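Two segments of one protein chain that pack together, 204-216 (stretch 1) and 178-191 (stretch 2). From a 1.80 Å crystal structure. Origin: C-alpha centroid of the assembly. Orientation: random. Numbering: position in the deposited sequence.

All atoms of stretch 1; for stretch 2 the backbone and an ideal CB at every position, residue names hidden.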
# COMPACT_ATOMS: atom_id res chain seq x y z
N ASP A 204 -10.87 10.09 14.31
CA ASP A 204 -9.96 11.08 13.74
C ASP A 204 -10.31 11.50 12.31
O ASP A 204 -9.58 12.28 11.72
CB ASP A 204 -8.48 10.60 13.85
CG ASP A 204 -8.14 9.44 12.94
OD1 ASP A 204 -9.01 8.94 12.17
OD2 ASP A 204 -6.98 8.94 12.95
N ARG A 205 -11.42 11.03 11.79
CA ARG A 205 -11.96 11.57 10.49
C ARG A 205 -13.27 12.35 10.66
O ARG A 205 -13.77 12.93 9.71
CB ARG A 205 -12.20 10.44 9.50
CG ARG A 205 -10.92 9.69 9.10
CD ARG A 205 -10.04 10.47 8.21
NE ARG A 205 -8.85 9.78 7.73
CZ ARG A 205 -7.72 9.65 8.41
NH1 ARG A 205 -7.59 10.10 9.68
NH2 ARG A 205 -6.69 9.07 7.81
N THR A 206 -13.81 12.41 11.88
CA THR A 206 -15.13 13.06 12.12
C THR A 206 -15.16 14.50 11.61
O THR A 206 -16.08 14.89 10.88
CB THR A 206 -15.48 13.04 13.59
OG1 THR A 206 -15.45 11.70 14.07
CG2 THR A 206 -16.91 13.58 13.79
N PHE A 207 -14.19 15.31 12.02
CA PHE A 207 -14.11 16.69 11.59
C PHE A 207 -14.21 16.83 10.06
O PHE A 207 -15.02 17.58 9.53
CB PHE A 207 -12.84 17.39 12.12
CG PHE A 207 -12.68 18.79 11.62
CD1 PHE A 207 -13.55 19.79 12.04
CD2 PHE A 207 -11.69 19.11 10.67
CE1 PHE A 207 -13.43 21.08 11.58
CE2 PHE A 207 -11.60 20.41 10.16
CZ PHE A 207 -12.48 21.38 10.62
N TYR A 208 -13.40 16.06 9.37
CA TYR A 208 -13.34 16.16 7.93
C TYR A 208 -14.60 15.58 7.27
O TYR A 208 -15.06 16.11 6.25
CB TYR A 208 -12.04 15.57 7.38
CG TYR A 208 -10.85 16.37 7.80
CD1 TYR A 208 -10.62 17.64 7.29
CD2 TYR A 208 -10.00 15.89 8.82
CE1 TYR A 208 -9.57 18.41 7.74
CE2 TYR A 208 -8.92 16.68 9.26
CZ TYR A 208 -8.72 17.91 8.74
OH TYR A 208 -7.66 18.70 9.17
N LEU A 209 -15.17 14.54 7.86
CA LEU A 209 -16.44 14.02 7.41
C LEU A 209 -17.57 15.00 7.61
O LEU A 209 -18.41 15.13 6.72
CB LEU A 209 -16.74 12.67 8.04
CG LEU A 209 -18.04 12.07 7.56
CD1 LEU A 209 -17.73 10.57 7.29
CD2 LEU A 209 -19.10 12.32 8.61
N LEU A 210 -17.59 15.74 8.73
CA LEU A 210 -18.54 16.85 8.86
C LEU A 210 -18.36 17.88 7.74
O LEU A 210 -19.34 18.33 7.14
CB LEU A 210 -18.41 17.51 10.27
CG LEU A 210 -18.88 16.55 11.40
CD1 LEU A 210 -18.43 17.08 12.71
CD2 LEU A 210 -20.42 16.41 11.36
N CYS A 211 -17.11 18.28 7.46
CA CYS A 211 -16.78 19.27 6.43
C CYS A 211 -17.24 18.76 5.06
O CYS A 211 -17.68 19.58 4.22
CB CYS A 211 -15.27 19.57 6.40
SG CYS A 211 -14.70 20.53 7.82
N ALA A 212 -17.20 17.44 4.85
CA ALA A 212 -17.67 16.83 3.59
C ALA A 212 -19.20 16.88 3.45
O ALA A 212 -19.74 16.64 2.36
CB ALA A 212 -17.21 15.35 3.56
N GLY A 213 -19.85 17.11 4.57
CA GLY A 213 -21.29 17.25 4.69
C GLY A 213 -22.03 16.09 5.33
O GLY A 213 -23.24 15.94 5.12
N GLY A 214 -21.32 15.26 6.11
CA GLY A 214 -21.88 14.13 6.81
C GLY A 214 -22.54 14.51 8.12
O GLY A 214 -22.70 15.69 8.44
N ASP A 215 -22.93 13.48 8.85
CA ASP A 215 -23.89 13.59 9.93
C ASP A 215 -23.40 13.32 11.37
O ASP A 215 -24.18 13.38 12.31
CB ASP A 215 -25.10 12.71 9.61
CG ASP A 215 -25.72 13.15 8.34
OD1 ASP A 215 -25.54 12.48 7.31
OD2 ASP A 215 -26.27 14.25 8.26
N GLY A 216 -22.10 13.10 11.54
CA GLY A 216 -21.55 12.81 12.82
C GLY A 216 -20.63 11.63 12.82
O GLY A 216 -19.89 11.38 11.86
N UNK A 178 -9.76 6.95 3.83
CA UNK A 178 -9.35 7.72 2.68
C UNK A 178 -10.32 8.88 2.48
O UNK A 178 -11.54 8.68 2.32
CB UNK A 178 -9.28 6.84 1.43
N UNK A 179 -9.79 10.10 2.44
CA UNK A 179 -10.65 11.31 2.34
C UNK A 179 -11.40 11.34 0.99
O UNK A 179 -12.53 11.88 0.87
CB UNK A 179 -9.81 12.58 2.49
N UNK A 180 -10.81 10.75 -0.01
CA UNK A 180 -11.52 10.62 -1.32
C UNK A 180 -12.78 9.75 -1.20
O UNK A 180 -13.82 10.07 -1.82
CB UNK A 180 -10.59 10.02 -2.37
N UNK A 181 -12.66 8.66 -0.45
CA UNK A 181 -13.76 7.77 -0.16
C UNK A 181 -14.78 8.51 0.66
O UNK A 181 -15.95 8.53 0.29
CB UNK A 181 -13.28 6.51 0.57
N UNK A 182 -14.35 9.22 1.71
CA UNK A 182 -15.29 9.94 2.55
C UNK A 182 -16.07 11.01 1.75
O UNK A 182 -17.30 11.09 1.83
CB UNK A 182 -14.54 10.59 3.72
N UNK A 183 -15.34 11.77 0.94
CA UNK A 183 -15.92 12.83 0.11
C UNK A 183 -16.99 12.27 -0.83
O UNK A 183 -18.08 12.80 -0.89
CB UNK A 183 -14.83 13.53 -0.70
N UNK A 184 -16.67 11.18 -1.50
CA UNK A 184 -17.55 10.57 -2.49
C UNK A 184 -18.74 9.81 -1.88
O UNK A 184 -19.84 9.87 -2.43
CB UNK A 184 -16.74 9.62 -3.37
N UNK A 185 -18.52 9.10 -0.78
CA UNK A 185 -19.61 8.45 -0.06
C UNK A 185 -20.66 9.48 0.35
O UNK A 185 -21.82 9.31 0.03
CB UNK A 185 -19.08 7.71 1.17
N UNK A 186 -20.23 10.58 0.97
CA UNK A 186 -21.17 11.62 1.34
C UNK A 186 -21.87 12.18 0.10
O UNK A 186 -23.09 12.25 0.07
CB UNK A 186 -20.45 12.74 2.10
N UNK A 187 -21.11 12.60 -0.91
CA UNK A 187 -21.66 13.27 -2.11
C UNK A 187 -22.64 12.35 -2.84
O UNK A 187 -23.77 12.73 -3.17
CB UNK A 187 -20.53 13.69 -3.06
N UNK A 188 -22.21 11.12 -3.11
CA UNK A 188 -23.00 10.30 -4.03
C UNK A 188 -24.23 9.75 -3.34
O UNK A 188 -25.28 9.63 -3.97
CB UNK A 188 -22.16 9.15 -4.59
N UNK A 189 -24.12 9.34 -2.06
CA UNK A 189 -25.30 8.78 -1.36
C UNK A 189 -26.41 9.85 -1.18
O UNK A 189 -27.59 9.58 -1.39
CB UNK A 189 -24.89 8.23 0.00
N UNK A 190 -26.01 11.08 -0.85
CA UNK A 190 -26.97 12.13 -0.60
C UNK A 190 -27.56 12.64 -1.86
O UNK A 190 -28.68 13.14 -1.87
CB UNK A 190 -26.33 13.28 0.18
N UNK A 191 -26.82 12.52 -2.94
CA UNK A 191 -27.39 12.76 -4.26
C UNK A 191 -28.43 11.70 -4.63
O UNK A 191 -29.39 11.99 -5.37
CB UNK A 191 -26.28 12.79 -5.31

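Position 178 comes just before the first helical turn, and its CB points away from stretch 1. The free amide of position 180 calls for a capping acceptor: Asp, Asn, Ser or Thr. It is Asp178, whose OD1 accepts from N of 180 at 3.0 Å.

At 179 the CB points sideways, with nothing of stretch 1 within 5.5 Å, while the CB of Tyr208 points toward this helix. To reach stretch 1 a side chain must be long enough to turn inward, so Ile, Leu or Met would suit. Ile179 does this with chi1 t and chi2 p, placing CD1 4.0 Å from Tyr208 CB.

At 180 and 181 stretch 1 is out of reach and leaves open space, so many side chains that favour a helix would do; they are Asp180 and Gln181.

Position 182 points toward the other helix. Its CB lies 4.8 Å from Leu209 CD1 and 5.5 Å from Ala212 CB, a gap lined by carbon that suits Ile, Leu, Val or Met. A branched residue can spread across it, and Ile182 does: CG2 packs on Leu209 CD1 (3.8 Å) and Ala212 CB (4.3 Å), while CD1 runs on to Arg205 CB (3.9 Å).

At 183 the backbones come close, the CA of 183 lying 5.6 Å from Ala212 CA. Because CB points away, small or polar residues would suit; Asp183 has its end come nearer without touching stretch 1, and its OD2 is bonded elsewhere in the structure.

Positions 184 and 185 are again open to many helix formers: Arg184 and Thr185.

Position 186 points toward the turn where the helix of stretch 1 ends. Its CB is 4.0 Å from Ala212 O and 4.8 Å from Gly214 N, leaving space for a short apolar side chain such as Val, Ala or perhaps Ile. Val186 has chi1 t; CG1 approaches Ala212 O (3.3 Å) and Gly213 C (3.7 Å), and CG2 meets Ala212 CB (4.2 Å). Gly213, in its Schellman turn with positive phi, presents bare backbone to this valine.

Positions 187 to 189 make no contact, and many residues would do: Ser187, Leu188 and Thr189, whose OG1 donates to Thr185 O at 2.7 Å.

Position 190 points toward stretch 1, but its CB has nothing within 5.5 Å. Beyond it wait the carboxylate of Asp215 and the carbonyl of Gly213, so a long cationic side chain, Lys or Arg, is the natural reading. Lys190 extends with chi2 and chi3 t, passes CE 3.5 Å from Gly213 O, and sets NZ 2.7 Å from Asp215 OD1 in a hydrogen-bonded salt bridge.

Position 191 is unconstrained by stretch 1; Gln191 NE2 gives a weak hydrogen bond to Ser187 OG (3.0 Å).

Stretch 2 (178-191) DIDQIDRTVSLTKQ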
# COMPACT_ATOMS: atom_id res chain seq x y z
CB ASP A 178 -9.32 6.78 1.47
CG ASP A 178 -8.98 7.43 0.16
OD1 ASP A 178 -8.71 8.64 0.00
OD2 ASP A 178 -8.95 6.70 -0.85
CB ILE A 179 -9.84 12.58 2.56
CG1 ILE A 179 -10.76 13.82 2.75
CG2 ILE A 179 -8.82 12.83 1.45
CD1 ILE A 179 -11.77 13.70 3.85
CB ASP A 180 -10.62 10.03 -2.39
CG ASP A 180 -9.79 11.04 -3.08
OD1 ASP A 180 -8.67 10.68 -3.50
OD2 ASP A 180 -10.15 12.21 -3.28
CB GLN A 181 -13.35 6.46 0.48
CG GLN A 181 -14.51 5.61 1.01
CD GLN A 181 -14.92 4.45 0.09
OE1 GLN A 181 -14.29 4.18 -0.94
NE2 GLN A 181 -15.95 3.73 0.51
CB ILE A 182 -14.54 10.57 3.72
CG1 ILE A 182 -14.04 9.43 4.66
CG2 ILE A 182 -15.41 11.59 4.43
CD1 ILE A 182 -13.03 9.94 5.72
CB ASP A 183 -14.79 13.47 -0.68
CG ASP A 183 -15.27 14.58 -1.56
OD1 ASP A 183 -15.40 14.33 -2.77
OD2 ASP A 183 -15.53 15.69 -1.13
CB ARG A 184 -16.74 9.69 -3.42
CG ARG A 184 -16.02 10.48 -4.45
CD ARG A 184 -16.96 11.04 -5.56
NE ARG A 184 -17.20 10.06 -6.62
CZ ARG A 184 -17.85 10.29 -7.78
NH1 ARG A 184 -17.98 9.31 -8.66
NH2 ARG A 184 -18.38 11.48 -8.06
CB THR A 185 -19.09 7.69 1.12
OG1 THR A 185 -18.33 6.56 0.62
CG2 THR A 185 -20.16 7.10 1.90
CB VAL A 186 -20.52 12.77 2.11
CG1 VAL A 186 -21.57 13.88 2.34
CG2 VAL A 186 -20.00 12.26 3.43
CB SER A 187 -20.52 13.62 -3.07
OG SER A 187 -21.08 14.15 -4.28
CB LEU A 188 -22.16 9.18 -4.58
CG LEU A 188 -21.09 9.53 -5.61
CD1 LEU A 188 -20.55 8.24 -6.18
CD2 LEU A 188 -21.64 10.43 -6.77
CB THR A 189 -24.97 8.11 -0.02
OG1 THR A 189 -24.37 9.05 0.88
CG2 THR A 189 -23.97 6.95 -0.15
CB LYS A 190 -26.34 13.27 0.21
CG LYS A 190 -26.17 12.82 1.66
CD LYS A 190 -25.55 13.85 2.59
CE LYS A 190 -25.26 13.26 3.99
NZ LYS A 190 -26.50 13.08 4.87
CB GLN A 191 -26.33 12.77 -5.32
CG GLN A 191 -25.48 14.01 -5.38
CD GLN A 191 -24.53 13.97 -6.60
OE1 GLN A 191 -24.96 13.62 -7.71
NE2 GLN A 191 -23.25 14.31 -6.38
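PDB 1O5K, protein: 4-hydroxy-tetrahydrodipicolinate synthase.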